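Local coordinates for protein peptide methionine sulfoxide reductase msrA/msrB (Neisseria gonorrhoeae, PDB 2H30) that probably uses the thioredoxin-like domain modelled here to take electrons from DsbD and pass them on to its methionine sulfoxide reductase domains, at residues 66-71 / 142-147; 83-86 / 90-93. The protein carries 2 engineered substitutions. All blocks are in the same frame, centred on the assembly; numbering follows the deposited sequence.

Contact 1: 66-71 / 142-147; sequences DAKFSS and INEAQA
In this thioredoxin fold, the short 3-10 turn around K68, in the loop between helix 51-64 and strand 73-78, packs against the first turn of helix 144-152, the far edge of the F69 ring meeting A147 and E144. CE1 of F69 lies 3.8 Å from A147 CB, and CZ is 3.9 Å from E144 CG, both partners close to the ring plane. W63 of helix 51-64 stacks on F69 and also touches E144 and A147, so three pieces of the fold meet here.

Toward solvent the contact turns polar. E144 has CG anti to its own N (chi1 -172°) and runs extended from there, which carries its carboxylate along the ring edge to K68; the ring and carboxylate planes are only 25° apart. The K68 and E144 chains cross at about a right angle, K68 CE coming 3.3 Å from E144 OE1. K68 bends at chi3 and chi4, folding back so that NZ forms a salt bridge to D66 OD1 at 3.0 Å, arriving from above that carboxylate's plane. The link from K68 NZ to E144 OE1 is a long one, 3.8 Å, and a water fills in by accepting from NZ and donating to OE1. The ammonium serves both carboxylates, tightly at D66 and loosely at E144, and would be expected to ease their repulsion.

Each segment is also braced internally. N143 and Q146 form a capping box, each side chain accepting from the other's backbone N. D66 makes an Asx turn: its OD1 uses the anti lone pair to take K68 N at 2.7 Å, besides holding K68 NZ.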
loop_
_atom_site.group_PDB
_atom_site.type_symbol
_atom_site.label_atom_id
_atom_site.label_comp_id
_atom_site.label_asym_id
_atom_site.label_seq_id
_atom_site.Cartn_x
_atom_site.Cartn_y
_atom_site.Cartn_z
ATOM N N ASP A 66 -9.222 10.338 5.150
ATOM C CA ASP A 66 -8.992 11.611 5.861
ATOM C C ASP A 66 -8.613 12.711 4.896
ATOM O O ASP A 66 -7.723 12.564 4.049
ATOM C CB ASP A 66 -7.833 11.423 6.852
ATOM C CG ASP A 66 -7.777 12.524 7.914
ATOM O OD1 ASP A 66 -7.394 13.658 7.578
ATOM O OD2 ASP A 66 -8.187 12.256 9.078
ATOM N N ALA A 67 -9.199 13.904 5.096
ATOM C CA ALA A 67 -8.814 15.026 4.254
ATOM C C ALA A 67 -7.311 15.379 4.270
ATOM O O ALA A 67 -6.805 15.870 3.260
ATOM C CB ALA A 67 -9.612 16.273 4.683
ATOM N N LYS A 68 -6.616 15.121 5.386
ATOM C CA LYS A 68 -5.175 15.432 5.449
ATOM C C LYS A 68 -4.376 14.651 4.407
ATOM O O LYS A 68 -3.274 15.049 4.055
ATOM C CB LYS A 68 -4.590 15.134 6.819
ATOM C CG LYS A 68 -5.122 16.036 7.880
ATOM C CD LYS A 68 -4.362 15.831 9.169
ATOM C CE LYS A 68 -4.655 14.514 9.823
ATOM N NZ LYS A 68 -6.117 14.407 10.170
ATOM N N PHE A 69 -4.949 13.526 3.958
ATOM C CA PHE A 69 -4.242 12.697 2.972
ATOM C C PHE A 69 -4.748 12.942 1.574
ATOM O O PHE A 69 -4.371 12.221 0.655
ATOM C CB PHE A 69 -4.415 11.193 3.339
ATOM C CG PHE A 69 -3.550 10.799 4.520
ATOM C CD1 PHE A 69 -2.211 10.360 4.287
ATOM C CD2 PHE A 69 -3.985 10.951 5.848
ATOM C CE1 PHE A 69 -1.372 10.004 5.349
ATOM C CE2 PHE A 69 -3.084 10.608 6.957
ATOM C CZ PHE A 69 -1.770 10.106 6.679
ATOM N N SER A 70 -5.611 13.951 1.396
ATOM C CA SER A 70 -6.272 14.076 0.115
ATOM C C SER A 70 -5.347 14.416 -1.045
ATOM O O SER A 70 -5.742 14.191 -2.205
ATOM C CB SER A 70 -7.442 15.047 0.190
ATOM O OG SER A 70 -6.917 16.321 0.415
ATOM N N SER A 71 -4.144 14.901 -0.759
ATOM C CA SER A 71 -3.213 15.268 -1.841
ATOM C C SER A 71 -2.527 14.036 -2.442
ATOM O O SER A 71 -1.789 14.191 -3.416
ATOM C CB SER A 71 -2.132 16.257 -1.362
ATOM O OG SER A 71 -1.290 15.626 -0.415
ATOM N N ILE A 142 4.942 2.765 9.834
ATOM C CA ILE A 142 5.096 4.207 9.959
ATOM C C ILE A 142 3.863 4.720 10.701
ATOM O O ILE A 142 2.783 4.107 10.605
ATOM C CB ILE A 142 5.307 4.979 8.658
ATOM C CG1 ILE A 142 4.100 4.854 7.717
ATOM C CG2 ILE A 142 6.609 4.524 7.971
ATOM C CD1 ILE A 142 4.232 5.623 6.400
ATOM N N ASN A 143 4.078 5.811 11.442
ATOM C CA ASN A 143 2.937 6.468 12.080
ATOM C C ASN A 143 2.285 7.537 11.207
ATOM O O ASN A 143 2.779 7.838 10.107
ATOM C CB ASN A 143 3.338 6.994 13.478
ATOM C CG ASN A 143 4.436 8.011 13.433
ATOM O OD1 ASN A 143 4.486 8.881 12.572
ATOM N ND2 ASN A 143 5.391 7.907 14.416
ATOM N N GLU A 144 1.179 8.121 11.691
ATOM C CA GLU A 144 0.404 9.092 10.839
ATOM C C GLU A 144 1.190 10.352 10.477
ATOM O O GLU A 144 1.198 10.775 9.288
ATOM C CB GLU A 144 -0.885 9.481 11.491
ATOM C CG GLU A 144 -1.707 10.276 10.579
ATOM C CD GLU A 144 -3.035 10.673 11.205
ATOM O OE1 GLU A 144 -3.806 11.400 10.542
ATOM O OE2 GLU A 144 -3.308 10.190 12.329
ATOM N N ALA A 145 2.045 10.779 11.400
ATOM C CA ALA A 145 2.906 11.941 11.178
ATOM C C ALA A 145 3.974 11.670 10.162
ATOM O O ALA A 145 4.260 12.518 9.333
ATOM C CB ALA A 145 3.561 12.391 12.539
ATOM N N GLN A 146 4.596 10.477 10.245
ATOM C CA GLN A 146 5.585 10.050 9.234
ATOM C C GLN A 146 4.933 9.901 7.840
ATOM O O GLN A 146 5.497 10.349 6.833
ATOM C CB GLN A 146 6.170 8.704 9.640
ATOM C CG GLN A 146 7.165 8.864 10.810
ATOM C CD GLN A 146 7.582 7.538 11.363
ATOM O OE1 GLN A 146 6.792 6.572 11.425
ATOM N NE2 GLN A 146 8.851 7.479 11.858
ATOM N N ALA A 147 3.735 9.338 7.802
ATOM C CA ALA A 147 3.031 9.211 6.499
ATOM C C ALA A 147 2.717 10.587 5.904
ATOM O O ALA A 147 2.890 10.838 4.723
ATOM C CB ALA A 147 1.740 8.375 6.676
HETATM O O HOH W 1 -5.781 12.587 12.281
#

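Contact 2: 83-86 / 90-93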
loop_
_atom_site.group_PDB
_atom_site.type_symbol
_atom_site.label_atom_id
_atom_site.label_comp_id
_atom_site.label_asym_id
_atom_site.label_seq_id
_atom_site.Cartn_x
_atom_site.Cartn_y
_atom_site.Cartn_z
ATOM N N LEU A 83 5.622 -14.946 -0.714
ATOM C CA LEU A 83 6.016 -15.003 0.688
ATOM C C LEU A 83 4.941 -15.678 1.559
ATOM O O LEU A 83 4.580 -15.170 2.670
ATOM C CB LEU A 83 6.362 -13.615 1.241
ATOM C CG LEU A 83 7.510 -12.864 0.555
ATOM C CD1 LEU A 83 7.689 -11.420 1.092
ATOM C CD2 LEU A 83 8.837 -13.608 0.712
ATOM N N HIS A 84 4.412 -16.795 1.057
ATOM C CA HIS A 84 3.439 -17.642 1.770
ATOM C C HIS A 84 2.095 -16.986 2.025
ATOM O O HIS A 84 1.276 -17.491 2.826
ATOM C CB HIS A 84 4.017 -18.244 3.064
ATOM C CG HIS A 84 5.274 -19.022 2.832
ATOM N ND1 HIS A 84 5.287 -20.225 2.153
ATOM C CD2 HIS A 84 6.565 -18.744 3.139
ATOM C CE1 HIS A 84 6.531 -20.664 2.071
ATOM N NE2 HIS A 84 7.326 -19.780 2.652
ATOM N N GLU A 85 1.838 -15.875 1.301
ATOM C CA GLU A 85 0.483 -15.360 1.305
ATOM C C GLU A 85 -0.467 -16.377 0.679
ATOM O O GLU A 85 -0.043 -17.181 -0.226
ATOM C CB GLU A 85 0.443 -14.006 0.523
ATOM C CG GLU A 85 -0.935 -13.398 0.413
ATOM C CD GLU A 85 -1.513 -13.057 1.779
ATOM O OE1 GLU A 85 -2.215 -13.932 2.368
ATOM O OE2 GLU A 85 -1.242 -11.944 2.254
ATOM N N LYS A 86 -1.715 -16.366 1.139
ATOM C CA LYS A 86 -2.784 -17.168 0.555
ATOM C C LYS A 86 -2.799 -17.038 -0.953
ATOM O O LYS A 86 -2.528 -15.973 -1.497
ATOM C CB LYS A 86 -4.135 -16.715 1.108
ATOM C CG LYS A 86 -4.230 -16.985 2.664
ATOM C CD LYS A 86 -5.483 -16.341 3.237
ATOM C CE LYS A 86 -5.495 -16.347 4.774
ATOM N NZ LYS A 86 -5.586 -17.752 5.277
ATOM N N GLU A 90 -8.080 -17.659 -2.791
ATOM C CA GLU A 90 -8.093 -18.002 -1.357
ATOM C C GLU A 90 -7.952 -16.670 -0.589
ATOM O O GLU A 90 -8.741 -16.408 0.345
ATOM C CB GLU A 90 -6.982 -18.970 -1.019
ATOM C CG GLU A 90 -6.871 -19.271 0.478
ATOM C CD GLU A 90 -5.642 -20.101 0.898
ATOM O OE1 GLU A 90 -4.592 -20.269 0.154
ATOM O OE2 GLU A 90 -5.730 -20.587 2.066
ATOM N N PHE A 91 -7.079 -15.801 -1.128
ATOM C CA PHE A 91 -6.801 -14.531 -0.436
ATOM C C PHE A 91 -8.076 -13.726 -0.354
ATOM O O PHE A 91 -8.483 -13.234 0.705
ATOM C CB PHE A 91 -5.657 -13.723 -1.103
ATOM C CG PHE A 91 -5.506 -12.355 -0.486
ATOM C CD1 PHE A 91 -4.786 -12.236 0.716
ATOM C CD2 PHE A 91 -6.221 -11.245 -0.990
ATOM C CE1 PHE A 91 -4.723 -10.998 1.385
ATOM C CE2 PHE A 91 -6.140 -9.987 -0.295
ATOM C CZ PHE A 91 -5.393 -9.917 0.884
ATOM N N GLN A 92 -8.733 -13.537 -1.499
ATOM C CA GLN A 92 -9.912 -12.683 -1.568
ATOM C C GLN A 92 -11.074 -13.225 -0.724
ATOM O O GLN A 92 -11.840 -12.471 -0.145
ATOM C CB GLN A 92 -10.328 -12.479 -3.036
ATOM C CG GLN A 92 -9.357 -11.707 -3.927
ATOM C CD GLN A 92 -8.268 -12.554 -4.565
ATOM O OE1 GLN A 92 -7.873 -13.612 -4.051
ATOM N NE2 GLN A 92 -7.697 -12.046 -5.666
ATOM N N LYS A 93 -11.218 -14.551 -0.697
ATOM C CA LYS A 93 -12.244 -15.190 0.111
ATOM C C LYS A 93 -12.017 -14.936 1.603
ATOM O O LYS A 93 -12.945 -14.590 2.293
ATOM C CB LYS A 93 -12.295 -16.699 -0.195
ATOM C CG LYS A 93 -13.462 -17.377 0.539
ATOM C CD LYS A 93 -14.793 -16.564 0.475
ATOM C CE LYS A 93 -15.178 -16.083 -0.969
ATOM N NZ LYS A 93 -15.673 -14.650 -0.985
#
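E85 and F91 make the buried half of this contact, the carboxylate of E85 lying along one edge of the F91 ring. E85 CD and OE1 are each 3.5 Å from F91 CD1, while OE2 sits 3.7 Å from CE1; the two planes are steeply inclined, 70° apart. A bend at chi2 (62°) turns the E85 carboxylate back toward its own chain, where OE1 accepts K86 N at 2.8 Å on the anti side. The same oxygen is hydrogen-bonded to S48 OG, so two bonds grip it in this buried place. Next to it the backbones draw close, K86 CB lying 3.8 Å from F91 CA.

All of this belongs to the loop that follows strand 73-78 of the thioredoxin fold and the helix 90-95 it runs into. The E85 side chain is close to C50 and C53, though not in contact with them; these are probably the redox CxxC pair. F91 reaches on to P80 and to T107 of strand 105-107.

On the solvent side K86 CB and CG still pack on the E90 carboxylate, the chains crossing at about a right angle, with K86 CB 3.7 Å from E90 OE1, whose hydrogen-bond donor is K87 N. The charged ends do not pair: K86 NZ stands 4.3 Å from E90 OE2, and K86 makes a cation-pi contact with W94.

Overall arrangement
From the N terminus, the chain passes through strand 41-45 and helix 51-64 before reaching 66-71, the first half of contact 1. Strand 73-78 follows, then the loop holding 83-86, which contact 2 closes almost at once against 90-93 in the next helix. Contact 1 waits much longer: strands 105-107, 124-128 and 134-139 are all laid down before 142-147 arrives. The short loop of contact 2 is therefore nested inside the long one of contact 1. They lie on opposite sides of the chain's centre, with nearest atoms about 17 Å apart; contact 1 joins the C-terminal helix to the turn entering strand 73-78, contact 2 the loop leaving it to helix 90-95.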